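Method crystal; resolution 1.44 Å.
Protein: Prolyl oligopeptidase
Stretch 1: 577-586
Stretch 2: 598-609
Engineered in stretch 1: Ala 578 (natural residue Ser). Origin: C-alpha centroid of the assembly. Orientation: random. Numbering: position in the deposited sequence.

Stretch 1 577-586: AANGGLLVMG
Stretch 2 (598-609) AAVPEGGVADLL

Close packing of a helix against a strand and its following loop often depends on where side chains are absent, and this segment of prolyl oligopeptidase is a compact example. Residues 579-586 form a helix, entered from Ala 577 in extended conformation (phi/psi -128/145) through the engineered Ala 578 at the N-cap, whose unusual 64/-119 backbone makes a sharp turn. Residues up to Glu 602 form a strand whose direction lies 146° from that of the helix, with an axial closest approach of 6.5 Å; beyond it the chain runs as loop through Gly 603 (49/42), Gly 604 (-89/151) and Val 605 (-74/144). Together the stretches bury 585 Å².

The register is set at the turn. Ala 577 and Glu 602 form a parallel bridge, CA to CA 4.4 Å, with their side chains on the same sheet face and CB to CB at 3.9 Å. Ala 578 N donates a hydrogen bond to Glu 602 O (2.9 Å, 160°), and the same oxygen receives a CA-H contact from Ala 577 CA at 3.1 Å. Two further contacts carry the pairing onward: Ala 578 CA to Gly 603 O at 3.3 Å, and Gly 604 CA to Ala 578 O at 3.4 Å. Ala 578 O also accepts the helical hydrogen bond from Leu 582 N (3.1 Å).

The central hollow is made by two glycines facing each other. Gly 581 CA and Gly 604 CA lie 3.8 Å apart, a distance that leaves no room for a side chain on either: a CB on Gly 581 would fall 2.5 Å from Gly 604 CA, and one on Gly 604 would fall 2.5 Å from Met 585 CE.

Around this hollow, larger groups supply the bumps. Met 585, one helical turn beyond Gly 581, adopts m, t, m (-72°, -172°, -90°), which brings its CE to 3.6 Å from Gly 604 CA and 3.8 Å from Ala 606 CB, while its CG rests 3.7 Å from Pro 601 CB. Pro 601, its ring C-gamma endo, projects toward the helix; its CB meets Val 584 CG1 at 3.8 Å and Gly 581 O at 3.6 Å. Val 584 (chi1 t) also places CG1 3.9 Å from Ala 599 CB.

Leu 582 (t, p) extends the apolar surface along the loop. Its CA approaches Val 605 O at 3.1 Å, its CB lies 4.1 Å from Val 605 CB, and its CD2 reaches Leu 608 CD2 (Leu 608 is m, t) at 4.2 Å.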

# COMPACT_ATOMS: atom_id res chain seq x y z
N ALA A 577 3.96 1.11 9.75
CA ALA A 577 3.82 2.41 9.11
C ALA A 577 2.35 2.76 8.92
O ALA A 577 1.51 1.91 8.64
CB ALA A 577 4.52 2.42 7.73
N ALA A 578 2.05 4.06 9.06
CA ALA A 578 0.70 4.61 8.86
C ALA A 578 -0.21 4.02 9.92
O ALA A 578 0.05 4.28 11.12
CB ALA A 578 0.25 4.49 7.40
N ASN A 579 -1.27 3.29 9.58
CA ASN A 579 -1.99 2.58 10.64
C ASN A 579 -1.06 1.72 11.49
O ASN A 579 -1.31 1.55 12.68
CB ASN A 579 -3.14 1.71 10.09
CG ASN A 579 -4.09 1.27 11.18
OD1 ASN A 579 -4.93 2.05 11.64
ND2 ASN A 579 -3.98 0.02 11.64
N GLY A 580 -0.02 1.15 10.87
CA GLY A 580 0.97 0.35 11.59
C GLY A 580 1.77 1.19 12.56
O GLY A 580 2.27 0.67 13.56
N GLY A 581 1.93 2.49 12.27
CA GLY A 581 2.62 3.37 13.24
C GLY A 581 1.75 3.66 14.44
O GLY A 581 2.23 3.71 15.58
N LEU A 582 0.46 3.86 14.21
CA LEU A 582 -0.52 3.91 15.29
C LEU A 582 -0.47 2.64 16.13
O LEU A 582 -0.48 2.68 17.36
CB LEU A 582 -1.93 4.08 14.71
CG LEU A 582 -3.08 3.87 15.68
CD1 LEU A 582 -3.11 4.87 16.84
CD2 LEU A 582 -4.44 3.93 14.94
N LEU A 583 -0.42 1.51 15.45
CA LEU A 583 -0.31 0.23 16.13
C LEU A 583 0.89 0.21 17.06
O LEU A 583 0.79 -0.20 18.22
CB LEU A 583 -0.25 -0.89 15.09
CG LEU A 583 -0.04 -2.29 15.64
CD1 LEU A 583 -1.27 -2.76 16.41
CD2 LEU A 583 0.27 -3.24 14.50
N VAL A 584 2.05 0.62 16.56
CA VAL A 584 3.27 0.65 17.38
C VAL A 584 3.15 1.60 18.56
O VAL A 584 3.48 1.25 19.69
CB VAL A 584 4.49 0.94 16.51
CG1 VAL A 584 5.72 1.23 17.33
CG2 VAL A 584 4.75 -0.23 15.62
N MET A 585 2.68 2.82 18.31
CA MET A 585 2.62 3.85 19.36
C MET A 585 1.62 3.46 20.43
O MET A 585 1.91 3.55 21.62
CB MET A 585 2.28 5.21 18.74
CG MET A 585 3.48 5.75 17.95
SD MET A 585 3.35 7.44 17.33
CE MET A 585 2.60 7.16 15.73
N GLY A 586 0.44 2.96 20.04
CA GLY A 586 -0.50 2.48 21.04
C GLY A 586 -0.03 1.24 21.77
O GLY A 586 -0.31 1.07 22.97
N ALA A 598 12.28 -2.47 21.58
CA ALA A 598 12.49 -1.32 20.71
C ALA A 598 11.22 -1.10 19.91
O ALA A 598 10.45 -2.04 19.67
CB ALA A 598 13.65 -1.50 19.73
N ALA A 599 11.04 0.13 19.45
CA ALA A 599 9.85 0.49 18.71
C ALA A 599 10.17 1.51 17.63
O ALA A 599 10.83 2.52 17.91
CB ALA A 599 8.78 1.04 19.66
N VAL A 600 9.70 1.26 16.41
CA VAL A 600 9.94 2.14 15.25
C VAL A 600 8.60 2.38 14.55
O VAL A 600 8.22 1.63 13.64
CB VAL A 600 11.03 1.64 14.30
CG1 VAL A 600 11.16 2.63 13.14
CG2 VAL A 600 12.31 1.51 15.05
N PRO A 601 7.82 3.40 14.98
CA PRO A 601 6.60 3.78 14.25
C PRO A 601 6.94 4.74 13.13
O PRO A 601 7.63 5.74 13.38
CB PRO A 601 5.75 4.44 15.34
CG PRO A 601 6.78 5.02 16.28
CD PRO A 601 8.01 4.19 16.21
N GLU A 602 6.45 4.47 11.93
CA GLU A 602 6.76 5.27 10.73
C GLU A 602 5.50 5.97 10.23
O GLU A 602 4.51 5.32 9.92
CB GLU A 602 7.34 4.39 9.62
CG GLU A 602 8.57 3.63 10.04
CD GLU A 602 9.12 2.72 8.93
OE1 GLU A 602 8.97 3.08 7.73
OE2 GLU A 602 9.75 1.70 9.22
N GLY A 603 5.53 7.29 10.15
CA GLY A 603 4.37 8.02 9.63
C GLY A 603 3.05 7.64 10.24
O GLY A 603 2.04 7.52 9.52
N GLY A 604 3.01 7.46 11.55
CA GLY A 604 1.86 6.90 12.22
C GLY A 604 0.82 7.90 12.65
O GLY A 604 1.10 9.08 12.95
N VAL A 605 -0.43 7.44 12.70
CA VAL A 605 -1.50 8.20 13.36
C VAL A 605 -1.28 8.06 14.86
O VAL A 605 -0.83 7.02 15.34
CB VAL A 605 -2.87 7.64 12.95
CG1 VAL A 605 -3.97 8.25 13.73
CG2 VAL A 605 -3.08 7.79 11.45
N ALA A 606 -1.55 9.12 15.63
CA ALA A 606 -1.38 9.06 17.09
C ALA A 606 -2.35 9.94 17.85
O ALA A 606 -2.62 9.65 19.04
CB ALA A 606 0.05 9.42 17.49
N ASP A 607 -2.87 11.00 17.24
CA ASP A 607 -3.88 11.86 17.86
C ASP A 607 -5.21 11.36 17.31
O ASP A 607 -5.67 11.77 16.24
CB ASP A 607 -3.62 13.32 17.58
CG ASP A 607 -4.64 14.21 18.24
OD1 ASP A 607 -5.73 13.72 18.63
OD2 ASP A 607 -4.37 15.43 18.36
N LEU A 608 -5.83 10.42 18.02
CA LEU A 608 -7.09 9.85 17.55
C LEU A 608 -8.30 10.72 17.90
O LEU A 608 -9.43 10.37 17.53
CB LEU A 608 -7.32 8.45 18.09
CG LEU A 608 -6.60 7.29 17.47
CD1 LEU A 608 -7.11 6.00 18.10
CD2 LEU A 608 -6.82 7.22 15.97
N LEU A 609 -8.10 11.84 18.59
CA LEU A 609 -9.18 12.80 18.79
C LEU A 609 -9.29 13.82 17.68
O LEU A 609 -10.37 14.37 17.48
CB LEU A 609 -9.06 13.53 20.14
CG LEU A 609 -9.17 12.64 21.36
CD1 LEU A 609 -9.05 13.48 22.61
CD2 LEU A 609 -10.43 11.85 21.37